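Local coordinates for protein DNA photolyase (Agrobacterium tumefaciens, PDB 4U63) that probably repairs cyclobutane pyrimidine dimers in ultraviolet-damaged DNA with light, as a class III photolyase that binds FAD and a methenyltetrahydrofolate antenna chromophore, at residues R104-E109 / V196-E201; N118-Y121 / A127-K130; D320-F325 / A407-D412; N421-G426 / K453-P458. All coordinates share one frame; numbering follows the deposited sequence.

In the fold
Along the chain the four contacts fall into two pairs. Interactions 1 and 2 lie at the parallel five-stranded sheet and its flanking helices, 196-201 being a loop packed against them; their centres are about 22 Å apart, and the chain between 104-109 and 196-201 contains both segments of interaction 2. Interactions 3 and 4 follow in series within the helical FAD-binding region, centres about 29 Å apart. Interactions 1 and 4 are the most distant, about 61 Å between centres, on opposite sides of the chain's centre. No two contacts touch. Together they sample the two-part photolyase architecture, an alpha/beta part and a helical part holding the flavin, joined by the long linking chain to which 196-201 belongs.

Interaction 1: residues R104-E109 / V196-E201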
loop_
_atom_site.group_PDB
_atom_site.type_symbol
_atom_site.label_atom_id
_atom_site.label_comp_id
_atom_site.label_asym_id
_atom_site.label_seq_id
_atom_site.Cartn_x
_atom_site.Cartn_y
_atom_site.Cartn_z
ATOM N N ARG A 104 10.508 -12.380 25.236
ATOM C CA ARG A 104 10.908 -12.861 26.563
ATOM C C ARG A 104 12.323 -13.435 26.569
ATOM O O ARG A 104 13.086 -13.200 27.507
ATOM C CB ARG A 104 9.919 -13.900 27.085
ATOM C CG ARG A 104 8.621 -13.310 27.577
ATOM C CD ARG A 104 7.693 -14.416 28.044
ATOM N NE ARG A 104 6.375 -13.923 28.444
ATOM C CZ ARG A 104 6.101 -13.323 29.606
ATOM N NH1 ARG A 104 7.054 -13.116 30.516
ATOM N NH2 ARG A 104 4.855 -12.923 29.863
ATOM N N ASP A 105 12.667 -14.185 25.523
ATOM C CA ASP A 105 14.009 -14.739 25.389
ATOM C C ASP A 105 15.057 -13.629 25.221
ATOM O O ASP A 105 16.113 -13.686 25.851
ATOM C CB ASP A 105 14.076 -15.737 24.231
ATOM C CG ASP A 105 13.337 -17.042 24.526
ATOM O OD1 ASP A 105 12.675 -17.170 25.590
ATOM O OD2 ASP A 105 13.417 -17.956 23.677
ATOM N N LEU A 106 14.766 -12.624 24.392
ATOM C CA LEU A 106 15.669 -11.460 24.239
ATOM C C LEU A 106 15.835 -10.688 25.544
ATOM O O LEU A 106 16.938 -10.282 25.896
ATOM C CB LEU A 106 15.180 -10.501 23.148
ATOM C CG LEU A 106 15.446 -10.926 21.708
ATOM C CD1 LEU A 106 14.696 -10.016 20.745
ATOM C CD2 LEU A 106 16.936 -10.908 21.394
ATOM N N ILE A 107 14.727 -10.492 26.247
ATOM C CA ILE A 107 14.723 -9.813 27.543
ATOM C C ILE A 107 15.602 -10.559 28.545
ATOM O O ILE A 107 16.458 -9.956 29.198
ATOM C CB ILE A 107 13.275 -9.654 28.068
ATOM C CG1 ILE A 107 12.544 -8.583 27.259
ATOM C CG2 ILE A 107 13.238 -9.279 29.544
ATOM C CD1 ILE A 107 11.040 -8.696 27.302
ATOM N N SER A 108 15.388 -11.872 28.652
ATOM C CA SER A 108 16.164 -12.715 29.549
ATOM C C SER A 108 17.667 -12.666 29.235
ATOM O O SER A 108 18.488 -12.491 30.140
ATOM C CB SER A 108 15.654 -14.162 29.498
ATOM O OG SER A 108 16.458 -15.001 30.303
ATOM N N GLU A 109 18.013 -12.812 27.958
ATOM C CA GLU A 109 19.414 -12.809 27.535
ATOM C C GLU A 109 20.116 -11.467 27.770
ATOM O O GLU A 109 21.238 -11.428 28.292
ATOM C CB GLU A 109 19.541 -13.161 26.048
ATOM C CG GLU A 109 20.985 -13.069 25.544
ATOM C CD GLU A 109 21.190 -13.601 24.143
ATOM O OE1 GLU A 109 20.240 -14.162 23.558
ATOM O OE2 GLU A 109 22.323 -13.451 23.632
ATOM N N VAL A 196 27.722 -8.036 23.802
ATOM C CA VAL A 196 27.436 -9.287 23.101
ATOM C C VAL A 196 26.052 -9.186 22.447
ATOM O O VAL A 196 25.070 -8.900 23.123
ATOM C CB VAL A 196 27.465 -10.490 24.074
ATOM C CG1 VAL A 196 27.184 -11.799 23.342
ATOM C CG2 VAL A 196 28.807 -10.568 24.793
ATOM N N TRP A 197 25.980 -9.417 21.137
ATOM C CA TRP A 197 24.699 -9.383 20.411
ATOM C C TRP A 197 23.974 -10.728 20.521
ATOM O O TRP A 197 24.610 -11.773 20.424
ATOM C CB TRP A 197 24.906 -9.046 18.930
ATOM C CG TRP A 197 25.048 -7.593 18.675
ATOM C CD1 TRP A 197 26.209 -6.896 18.515
ATOM C CD2 TRP A 197 23.991 -6.645 18.557
ATOM N NE1 TRP A 197 25.936 -5.567 18.303
ATOM C CE2 TRP A 197 24.580 -5.385 18.323
ATOM C CE3 TRP A 197 22.598 -6.737 18.621
ATOM C CZ2 TRP A 197 23.823 -4.224 18.155
ATOM C CZ3 TRP A 197 21.843 -5.586 18.459
ATOM C CH2 TRP A 197 22.458 -4.344 18.230
ATOM N N PRO A 198 22.639 -10.707 20.726
ATOM C CA PRO A 198 21.893 -11.957 20.594
ATOM C C PRO A 198 22.038 -12.517 19.189
ATOM O O PRO A 198 22.247 -11.757 18.239
ATOM C CB PRO A 198 20.437 -11.535 20.852
ATOM C CG PRO A 198 20.545 -10.296 21.659
ATOM C CD PRO A 198 21.765 -9.596 21.141
ATOM N N LYS A 199 21.927 -13.832 19.060
ATOM C CA LYS A 199 22.061 -14.477 17.760
ATOM C C LYS A 199 20.905 -14.089 16.847
ATOM O O LYS A 199 19.788 -13.839 17.305
ATOM C CB LYS A 199 22.166 -16.003 17.910
ATOM C CG LYS A 199 23.417 -16.454 18.662
ATOM C CD LYS A 199 24.711 -16.154 17.900
ATOM C CE LYS A 199 25.904 -16.010 18.836
ATOM N NZ LYS A 199 26.047 -17.160 19.769
ATOM N N SER A 200 21.197 -14.023 15.555
ATOM C CA SER A 200 20.224 -13.606 14.546
ATOM C C SER A 200 20.087 -14.657 13.460
ATOM O O SER A 200 21.060 -15.323 13.108
ATOM C CB SER A 200 20.677 -12.299 13.902
ATOM O OG SER A 200 19.778 -11.884 12.887
ATOM N N GLU A 201 18.875 -14.786 12.921
ATOM C CA GLU A 201 18.648 -15.605 11.732
ATOM C C GLU A 201 19.233 -14.903 10.499
ATOM O O GLU A 201 19.482 -13.694 10.529
ATOM C CB GLU A 201 17.162 -15.879 11.562
ATOM C CG GLU A 201 16.633 -16.780 12.670
ATOM C CD GLU A 201 15.144 -17.013 12.618
ATOM O OE1 GLU A 201 14.509 -16.676 11.611
ATOM O OE2 GLU A 201 14.611 -17.547 13.604
HETATM O O HOH W 1 21.293 -15.367 21.338
#
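Pro198 lies against two side chains of helix 99-110, Leu106 and Glu109, which meet different parts of it. One methyl of Leu106, CD2, touches the pyrrolidine ring at its CB-CG side, 3.6 Å from Pro198 CB, and the two side chains cross at about a right angle. Glu109 reaches the proline with its carboxylate end: OE2 comes within 3.4 Å of Pro198 CA, while OE1 is 3.8 Å from Pro198 CB. Its chain can span this distance because CG stands anti to the backbone N (chi1 176°) and the remainder is extended.

No direct hydrogen bond joins the segments. A water links them instead, donating to Glu109 OE1 at 2.7 Å and accepting from the backbone Lys199 N at 2.8 Å. The amide following the proline thus gains a polar partner, and the glutamate, though exposed, is tied to the loop. Lys199 NZ remains 6.5 Å from Glu109 OE2, so any attraction between these opposite charges would act without contact.

Farther out, Leu106 also packs on Ile28 and Val56 of the sheet, which places the proline beside a hydrophobic layer between helix and strands. Trp197 starts its side chain away from the helix and touches Pro55 and Arg91. Beyond the proline, Glu201 makes backbone hydrogen bonds with Leu94, and its carboxylate receives bonds from Ser96 and Trp206. The linking chain therefore runs beside edge strand 93-96 and closes over a flanking helix of the parallel alpha/beta sheet, the Rossmann-like N-terminal part of the photolyase fold.

Interaction 2: residues N118-Y121 / A127-K130. With SO4 (sulfate ion), chain D; SO4 (sulfate ion), chain E.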
loop_
_atom_site.group_PDB
_atom_site.type_symbol
_atom_site.label_atom_id
_atom_site.label_comp_id
_atom_site.label_asym_id
_atom_site.label_seq_id
_atom_site.Cartn_x
_atom_site.Cartn_y
_atom_site.Cartn_z
ATOM N N ASN A 118 6.497 1.079 17.375
ATOM C CA ASN A 118 5.586 2.014 16.758
ATOM C C ASN A 118 4.247 1.344 16.546
ATOM O O ASN A 118 4.175 0.207 16.061
ATOM C CB ASN A 118 6.167 2.518 15.449
ATOM C CG ASN A 118 7.398 3.361 15.678
ATOM O OD1 ASN A 118 7.348 4.336 16.432
ATOM N ND2 ASN A 118 8.504 2.992 15.064
ATOM N N ARG A 119 3.191 2.057 16.918
ATOM C CA ARG A 119 1.833 1.545 16.797
ATOM C C ARG A 119 1.527 1.195 15.350
ATOM O O ARG A 119 2.019 1.857 14.411
ATOM C CB ARG A 119 0.821 2.578 17.285
ATOM C CG ARG A 119 0.885 2.826 18.764
ATOM C CD ARG A 119 0.080 4.046 19.150
ATOM N NE ARG A 119 0.386 4.428 20.521
ATOM C CZ ARG A 119 0.193 5.638 21.038
ATOM N NH1 ARG A 119 -0.312 6.635 20.304
ATOM N NH2 ARG A 119 0.516 5.855 22.309
ATOM N N ARG A 120 0.751 0.135 15.188
ATOM C CA ARG A 120 0.211 -0.262 13.898
ATOM C C ARG A 120 -1.280 -0.239 14.082
ATOM O O ARG A 120 -1.792 -0.692 15.098
ATOM C CB ARG A 120 0.723 -1.631 13.446
ATOM C CG ARG A 120 0.463 -2.779 14.400
ATOM C CD ARG A 120 1.194 -4.020 13.944
ATOM N NE ARG A 120 1.215 -5.056 14.973
ATOM C CZ ARG A 120 1.768 -6.260 14.829
ATOM N NH1 ARG A 120 2.356 -6.605 13.687
ATOM N NH2 ARG A 120 1.737 -7.127 15.837
ATOM N N TYR A 121 -1.977 0.300 13.099
ATOM C CA TYR A 121 -3.363 0.673 13.291
ATOM C C TYR A 121 -4.363 -0.227 12.587
ATOM O O TYR A 121 -5.552 0.002 12.694
ATOM C CB TYR A 121 -3.552 2.122 12.891
ATOM C CG TYR A 121 -2.836 3.101 13.802
ATOM C CD1 TYR A 121 -1.526 3.479 13.558
ATOM C CD2 TYR A 121 -3.474 3.660 14.893
ATOM C CE1 TYR A 121 -0.867 4.380 14.376
ATOM C CE2 TYR A 121 -2.823 4.557 15.723
ATOM C CZ TYR A 121 -1.518 4.916 15.455
ATOM O OH TYR A 121 -0.865 5.810 16.260
ATOM N N ALA A 127 -4.636 -5.409 17.999
ATOM C CA ALA A 127 -5.110 -6.367 19.002
ATOM C C ALA A 127 -3.980 -7.274 19.501
ATOM O O ALA A 127 -3.880 -7.547 20.699
ATOM C CB ALA A 127 -6.255 -7.205 18.446
ATOM N N THR A 128 -3.141 -7.738 18.572
ATOM C CA THR A 128 -1.945 -8.512 18.915
ATOM C C THR A 128 -1.049 -7.727 19.876
ATOM O O THR A 128 -0.607 -8.247 20.892
ATOM C CB THR A 128 -1.161 -8.876 17.638
ATOM O OG1 THR A 128 -1.950 -9.772 16.841
ATOM C CG2 THR A 128 0.166 -9.535 17.964
ATOM N N ASP A 129 -0.795 -6.468 19.536
ATOM C CA ASP A 129 -0.001 -5.573 20.378
ATOM C C ASP A 129 -0.629 -5.331 21.741
ATOM O O ASP A 129 0.065 -5.371 22.754
ATOM C CB ASP A 129 0.225 -4.238 19.673
ATOM C CG ASP A 129 1.065 -4.379 18.429
ATOM O OD1 ASP A 129 1.698 -5.442 18.232
ATOM O OD2 ASP A 129 1.093 -3.431 17.632
ATOM N N LYS A 130 -1.930 -5.075 21.777
ATOM C CA LYS A 130 -2.620 -4.853 23.059
ATOM C C LYS A 130 -2.454 -6.052 24.004
ATOM O O LYS A 130 -2.166 -5.882 25.198
ATOM C CB LYS A 130 -4.108 -4.545 22.835
ATOM C CG LYS A 130 -4.888 -4.239 24.118
ATOM C CD LYS A 130 -6.320 -3.809 23.830
ATOM C CE LYS A 130 -7.054 -3.412 25.109
ATOM N NZ LYS A 130 -8.513 -3.218 24.872
HETATM S S SO4 D . 0.088 9.437 22.942
HETATM O O1 SO4 D . -0.137 8.134 23.594
HETATM O O2 SO4 D . 1.233 10.115 23.580
HETATM O O3 SO4 D . -1.120 10.268 23.108
HETATM O O4 SO4 D . 0.362 9.249 21.499
HETATM S S SO4 E . 1.382 3.101 25.397
HETATM O O1 SO4 E . 0.721 2.747 26.667
HETATM O O2 SO4 E . 2.819 3.352 25.596
HETATM O O3 SO4 E . 1.189 1.970 24.465
HETATM O O4 SO4 E . 0.769 4.329 24.850
HETATM O O HOH W 2 -0.113 -1.059 17.785
#
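The backbone of 118-121 runs extended from the end of strand 114-118 through Arg120, then bends at Tyr121, while 127-130 is already a regular turn of helix 123-138. Across this short connection Arg120 grips Asp129 side-on, with NE to OD2 and NH2 to OD1, one nitrogen for each carboxylate oxygen. The Arg120 NH2 to Asp129 OD1 distance is 2.9 Å. The two flat groups lie nearly parallel, 10° apart, but are stepped, so each oxygen is met from above the carboxylate plane; the NE bond is correspondingly bent. Arg120 attains this position with CG between its backbone N and carbonyl carbon (chi1 57°) and an extended chain beyond. Thr128 CG2 packs obliquely against the guanidinium, 3.6 Å from Arg120 NH2.

This bridge spans the strand-to-helix turn at the C-terminal ends of the parallel strands, within the alpha/beta part of the photolyase. Asp129 is also paired with Arg32, and Arg120 with Glu60, forming a charge network over neighbouring loops. A water completes the link, accepting from Arg120 N and donating to Asp129 OD2 at 2.7 Å.

Arg119 points elsewhere and donates to two sulfates, probably from the crystallisation liquor, at its guanidinium edge. Its NH2 bonds O1 of the chain D sulfate at 2.7 Å and nearly straight (167°), and O4 of the chain E sulfate at 3.0 Å. NH1 donates to O4 of the chain D sulfate.

Interaction 3: residues D320-F325 / A407-D412; sequences DSFDAF and AGSGAD
A Schellman motif ends helix 398-407, and the Phe322 ring packs against the backbone emerging from it. Gly408 takes the positive phi (101°) of this helix end, and two bonds run back into the last turn. Its carbonyl lies close to the ring, with Gly408 O 3.5 Å from Phe322 CE2. Ala407 O stands over one face of the same ring, 4.0 Å from Phe322 CZ and offset toward the rim. Ser409 OG completes the contact obliquely, 3.6 Å from Phe322 CD2. The aromatic ring is therefore bordered by three oxygens, yet no hydrogen bond crosses between the segments.

The ring is directed at the helix end by a first torsion of -76°, which sets CG beside the backbone N and opposite the carbonyl carbon. Phe322 lies in a 3-10 segment and begins a type I beta turn to Phe325, with Phe325 N bonding Phe322 O at 3.0 Å. Phe325 CD2 meets the edge of the Phe322 ring in its plane. Ser409 OG also takes a weak hydrogen bond from Asn319 N, a second tie between the two loops.

Around the contact, Phe325 packs against Ala490 and Val494 of helix 480-495 and meets the rings of Trp327 and Phe416. The loop following helix 287-309 is thus set between the end of helix 398-407 and the C-terminal helix, with the Ala407 side chain about 9 Å from the bound FAD.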
loop_
_atom_site.group_PDB
_atom_site.type_symbol
_atom_site.label_atom_id
_atom_site.label_comp_id
_atom_site.label_asym_id
_atom_site.label_seq_id
_atom_site.Cartn_x
_atom_site.Cartn_y
_atom_site.Cartn_z
ATOM N N ASP A 320 -24.596 -4.144 3.896
ATOM C CA ASP A 320 -25.033 -5.549 3.915
ATOM C C ASP A 320 -26.157 -5.875 2.921
ATOM O O ASP A 320 -26.484 -7.039 2.740
ATOM C CB ASP A 320 -25.397 -6.022 5.340
ATOM C CG ASP A 320 -26.585 -5.282 5.947
ATOM O OD1 ASP A 320 -27.250 -4.485 5.254
ATOM O OD2 ASP A 320 -26.851 -5.514 7.145
ATOM N N SER A 321 -26.732 -4.857 2.276
ATOM C CA SER A 321 -27.689 -5.082 1.190
ATOM C C SER A 321 -27.054 -5.854 0.037
ATOM O O SER A 321 -27.759 -6.498 -0.729
ATOM C CB SER A 321 -28.267 -3.765 0.665
ATOM O OG SER A 321 -29.089 -3.144 1.633
ATOM N N PHE A 322 -25.728 -5.786 -0.085
ATOM C CA PHE A 322 -25.009 -6.546 -1.115
ATOM C C PHE A 322 -24.702 -7.994 -0.756
ATOM O O PHE A 322 -24.166 -8.723 -1.587
ATOM C CB PHE A 322 -23.707 -5.833 -1.490
ATOM C CG PHE A 322 -23.914 -4.632 -2.359
ATOM C CD1 PHE A 322 -24.309 -4.783 -3.685
ATOM C CD2 PHE A 322 -23.715 -3.357 -1.865
ATOM C CE1 PHE A 322 -24.500 -3.678 -4.497
ATOM C CE2 PHE A 322 -23.906 -2.242 -2.673
ATOM C CZ PHE A 322 -24.297 -2.400 -3.990
ATOM N N ASP A 323 -25.043 -8.431 0.454
ATOM C CA ASP A 323 -24.681 -9.779 0.899
ATOM C C ASP A 323 -25.273 -10.869 0.024
ATOM O O ASP A 323 -24.630 -11.894 -0.214
ATOM C CB ASP A 323 -25.120 -10.025 2.341
ATOM C CG ASP A 323 -24.245 -9.320 3.348
ATOM O OD1 ASP A 323 -23.293 -8.612 2.959
ATOM O OD2 ASP A 323 -24.519 -9.484 4.544
ATOM N N ALA A 324 -26.481 -10.639 -0.463
ATOM C CA ALA A 324 -27.165 -11.630 -1.283
ATOM C C ALA A 324 -26.860 -11.501 -2.775
ATOM O O ALA A 324 -27.454 -12.213 -3.576
ATOM C CB ALA A 324 -28.664 -11.554 -1.047
ATOM N N PHE A 325 -25.941 -10.609 -3.151
ATOM C CA PHE A 325 -25.575 -10.435 -4.553
ATOM C C PHE A 325 -25.068 -11.762 -5.108
ATOM O O PHE A 325 -24.274 -12.435 -4.454
ATOM C CB PHE A 325 -24.508 -9.355 -4.703
ATOM C CG PHE A 325 -24.447 -8.769 -6.068
ATOM C CD1 PHE A 325 -23.727 -9.391 -7.072
ATOM C CD2 PHE A 325 -25.122 -7.597 -6.357
ATOM C CE1 PHE A 325 -23.677 -8.846 -8.343
ATOM C CE2 PHE A 325 -25.077 -7.044 -7.623
ATOM C CZ PHE A 325 -24.359 -7.671 -8.619
ATOM N N ALA A 407 -17.061 -1.321 -5.669
ATOM C CA ALA A 407 -18.174 -2.286 -5.570
ATOM C C ALA A 407 -19.527 -1.668 -5.202
ATOM O O ALA A 407 -20.552 -2.347 -5.284
ATOM C CB ALA A 407 -17.820 -3.377 -4.569
ATOM N N GLY A 408 -19.534 -0.406 -4.773
ATOM C CA GLY A 408 -20.772 0.299 -4.474
ATOM C C GLY A 408 -21.152 0.413 -3.006
ATOM O O GLY A 408 -22.261 0.835 -2.718
ATOM N N SER A 409 -20.251 0.049 -2.085
ATOM C CA SER A 409 -20.496 0.230 -0.624
ATOM C C SER A 409 -19.768 1.474 -0.072
ATOM O O SER A 409 -18.606 1.662 -0.343
ATOM C CB SER A 409 -20.026 -0.978 0.173
ATOM O OG SER A 409 -20.899 -2.078 0.023
ATOM N N GLY A 410 -20.475 2.302 0.699
ATOM C CA GLY A 410 -19.878 3.474 1.330
ATOM C C GLY A 410 -20.419 4.782 0.789
ATOM O O GLY A 410 -20.853 4.863 -0.360
ATOM N N ALA A 411 -20.360 5.821 1.613
ATOM C CA ALA A 411 -20.843 7.144 1.224
ATOM C C ALA A 411 -20.109 7.711 0.030
ATOM O O ALA A 411 -20.691 8.454 -0.758
ATOM C CB ALA A 411 -20.754 8.119 2.392
ATOM N N ASP A 412 -18.836 7.355 -0.108
ATOM C CA ASP A 412 -18.013 7.821 -1.228
ATOM C C ASP A 412 -17.984 6.847 -2.411
ATOM O O ASP A 412 -17.248 7.072 -3.392
ATOM C CB ASP A 412 -16.598 8.121 -0.724
ATOM C CG ASP A 412 -16.570 9.323 0.210
ATOM O OD1 ASP A 412 -16.762 10.451 -0.280
ATOM O OD2 ASP A 412 -16.364 9.149 1.427
#

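Interaction 4: residues N421-G426 / K453-P458; sequences NPILQG and KPFEAP
Ile423 sets its two branches against Lys453 and Phe455, one to each, and these make up the close part of the contact. Its CD1 methyl meets the edge of the Phe455 ring, in the ring plane, at 3.5 Å from Phe455 CZ; the two side chains approach from opposite directions. The other branch, CG2, lies 3.8 Å from Lys453 CD and across the aliphatic stem of the lysine at about a right angle. Lys453 CB in turn sits over one face of the Phe455 ring, so lysine stem and aromatic ring form a continuous apolar surface for the isoleucine.

The polar ends are looser. Glu456 is exposed, and its OE2 is 5.1 Å from Ile423 CD1. The ammonium of Lys453 leads away from Ile423, bent at the last torsion (-66°), to a salt bridge with Glu427 and a hydrogen bond to Lys449 O.

At the start of the helix, Asn421 N-caps 422-429: its OD1 accepts from Ile423 N at 3.0 Å, with the donor above the carbonyl plane. Pro422 faces helices 345-357 and 362-375. The contact thus joins the capped first turn of a helix to an interhelical loop in the all-helical FAD-binding part of the photolyase fold.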
loop_
_atom_site.group_PDB
_atom_site.type_symbol
_atom_site.label_atom_id
_atom_site.label_comp_id
_atom_site.label_asym_id
_atom_site.label_seq_id
_atom_site.Cartn_x
_atom_site.Cartn_y
_atom_site.Cartn_z
ATOM N N ASN A 421 -18.055 2.236 -19.885
ATOM C CA ASN A 421 -17.333 1.430 -20.828
ATOM C C ASN A 421 -15.836 1.678 -20.625
ATOM O O ASN A 421 -15.396 2.825 -20.656
ATOM C CB ASN A 421 -17.749 1.810 -22.249
ATOM C CG ASN A 421 -17.354 0.774 -23.273
ATOM O OD1 ASN A 421 -16.388 0.043 -23.092
ATOM N ND2 ASN A 421 -18.113 0.703 -24.363
ATOM N N PRO A 422 -15.052 0.606 -20.402
ATOM C CA PRO A 422 -13.591 0.737 -20.329
ATOM C C PRO A 422 -12.996 1.431 -21.554
ATOM O O PRO A 422 -11.993 2.123 -21.442
ATOM C CB PRO A 422 -13.103 -0.710 -20.282
ATOM C CG PRO A 422 -14.257 -1.522 -19.835
ATOM C CD PRO A 422 -15.510 -0.770 -20.128
ATOM N N ILE A 423 -13.625 1.234 -22.707
ATOM C CA ILE A 423 -13.166 1.824 -23.963
ATOM C C ILE A 423 -13.190 3.344 -23.855
ATOM O O ILE A 423 -12.211 4.005 -24.186
ATOM C CB ILE A 423 -14.047 1.377 -25.148
ATOM C CG1 ILE A 423 -14.004 -0.145 -25.311
ATOM C CG2 ILE A 423 -13.609 2.026 -26.462
ATOM C CD1 ILE A 423 -15.292 -0.711 -25.865
ATOM N N LEU A 424 -14.312 3.877 -23.385
ATOM C CA LEU A 424 -14.494 5.320 -23.214
ATOM C C LEU A 424 -13.557 5.883 -22.141
ATOM O O LEU A 424 -12.972 6.952 -22.315
ATOM C CB LEU A 424 -15.951 5.636 -22.850
ATOM C CG LEU A 424 -17.021 5.270 -23.884
ATOM C CD1 LEU A 424 -18.411 5.428 -23.285
ATOM C CD2 LEU A 424 -16.873 6.111 -25.141
ATOM N N GLN A 425 -13.425 5.163 -21.030
ATOM C CA GLN A 425 -12.467 5.541 -19.986
ATOM C C GLN A 425 -11.038 5.593 -20.549
ATOM O O GLN A 425 -10.304 6.549 -20.304
ATOM C CB GLN A 425 -12.558 4.581 -18.800
ATOM C CG GLN A 425 -13.780 4.818 -17.925
ATOM C CD GLN A 425 -13.559 5.929 -16.910
ATOM O OE1 GLN A 425 -12.597 5.888 -16.126
ATOM N NE2 GLN A 425 -14.437 6.919 -16.910
ATOM N N GLY A 426 -10.668 4.567 -21.314
ATOM C CA GLY A 426 -9.380 4.523 -22.012
ATOM C C GLY A 426 -9.149 5.710 -22.934
ATOM O O GLY A 426 -8.102 6.338 -22.882
ATOM N N LYS A 453 -10.190 0.025 -28.889
ATOM C CA LYS A 453 -11.233 -0.860 -29.389
ATOM C C LYS A 453 -10.765 -1.548 -30.682
ATOM O O LYS A 453 -11.356 -1.354 -31.739
ATOM C CB LYS A 453 -12.542 -0.073 -29.596
ATOM C CG LYS A 453 -12.420 1.227 -30.402
ATOM C CD LYS A 453 -13.684 2.063 -30.263
ATOM C CE LYS A 453 -13.776 3.159 -31.313
ATOM N NZ LYS A 453 -12.718 4.192 -31.149
ATOM N N PRO A 454 -9.696 -2.371 -30.592
ATOM C CA PRO A 454 -9.169 -3.028 -31.800
ATOM C C PRO A 454 -10.202 -3.935 -32.496
ATOM O O PRO A 454 -10.126 -4.147 -33.706
ATOM C CB PRO A 454 -7.974 -3.840 -31.277
ATOM C CG PRO A 454 -8.190 -3.983 -29.810
ATOM C CD PRO A 454 -8.973 -2.785 -29.372
ATOM N N PHE A 455 -11.156 -4.438 -31.721
ATOM C CA PHE A 455 -12.267 -5.268 -32.230
ATOM C C PHE A 455 -13.292 -4.526 -33.106
ATOM O O PHE A 455 -14.102 -5.168 -33.758
ATOM C CB PHE A 455 -12.997 -5.965 -31.066
ATOM C CG PHE A 455 -13.439 -5.029 -29.978
ATOM C CD1 PHE A 455 -14.671 -4.397 -30.040
ATOM C CD2 PHE A 455 -12.610 -4.772 -28.887
ATOM C CE1 PHE A 455 -15.070 -3.535 -29.034
ATOM C CE2 PHE A 455 -13.001 -3.914 -27.883
ATOM C CZ PHE A 455 -14.231 -3.294 -27.957
ATOM N N GLU A 456 -13.265 -3.190 -33.100
ATOM C CA GLU A 456 -14.104 -2.385 -33.998
ATOM C C GLU A 456 -13.364 -1.966 -35.273
ATOM O O GLU A 456 -13.983 -1.434 -36.201
ATOM C CB GLU A 456 -14.634 -1.143 -33.274
ATOM C CG GLU A 456 -15.717 -1.461 -32.256
ATOM C CD GLU A 456 -16.388 -0.229 -31.675
ATOM O OE1 GLU A 456 -16.291 0.871 -32.267
ATOM O OE2 GLU A 456 -17.029 -0.367 -30.617
ATOM N N ALA A 457 -12.053 -2.209 -35.322
ATOM C CA ALA A 457 -11.234 -1.815 -36.468
ATOM C C ALA A 457 -11.532 -2.694 -37.689
ATOM O O ALA A 457 -11.936 -3.851 -37.531
ATOM C CB ALA A 457 -9.757 -1.891 -36.107
ATOM N N PRO A 458 -11.337 -2.152 -38.909
ATOM C CA PRO A 458 -11.596 -2.937 -40.106
ATOM C C PRO A 458 -10.385 -3.799 -40.440
ATOM O O PRO A 458 -9.272 -3.490 -40.006
ATOM C CB PRO A 458 -11.818 -1.864 -41.167
ATOM C CG PRO A 458 -10.896 -0.771 -40.763
ATOM C CD PRO A 458 -10.774 -0.833 -39.256
#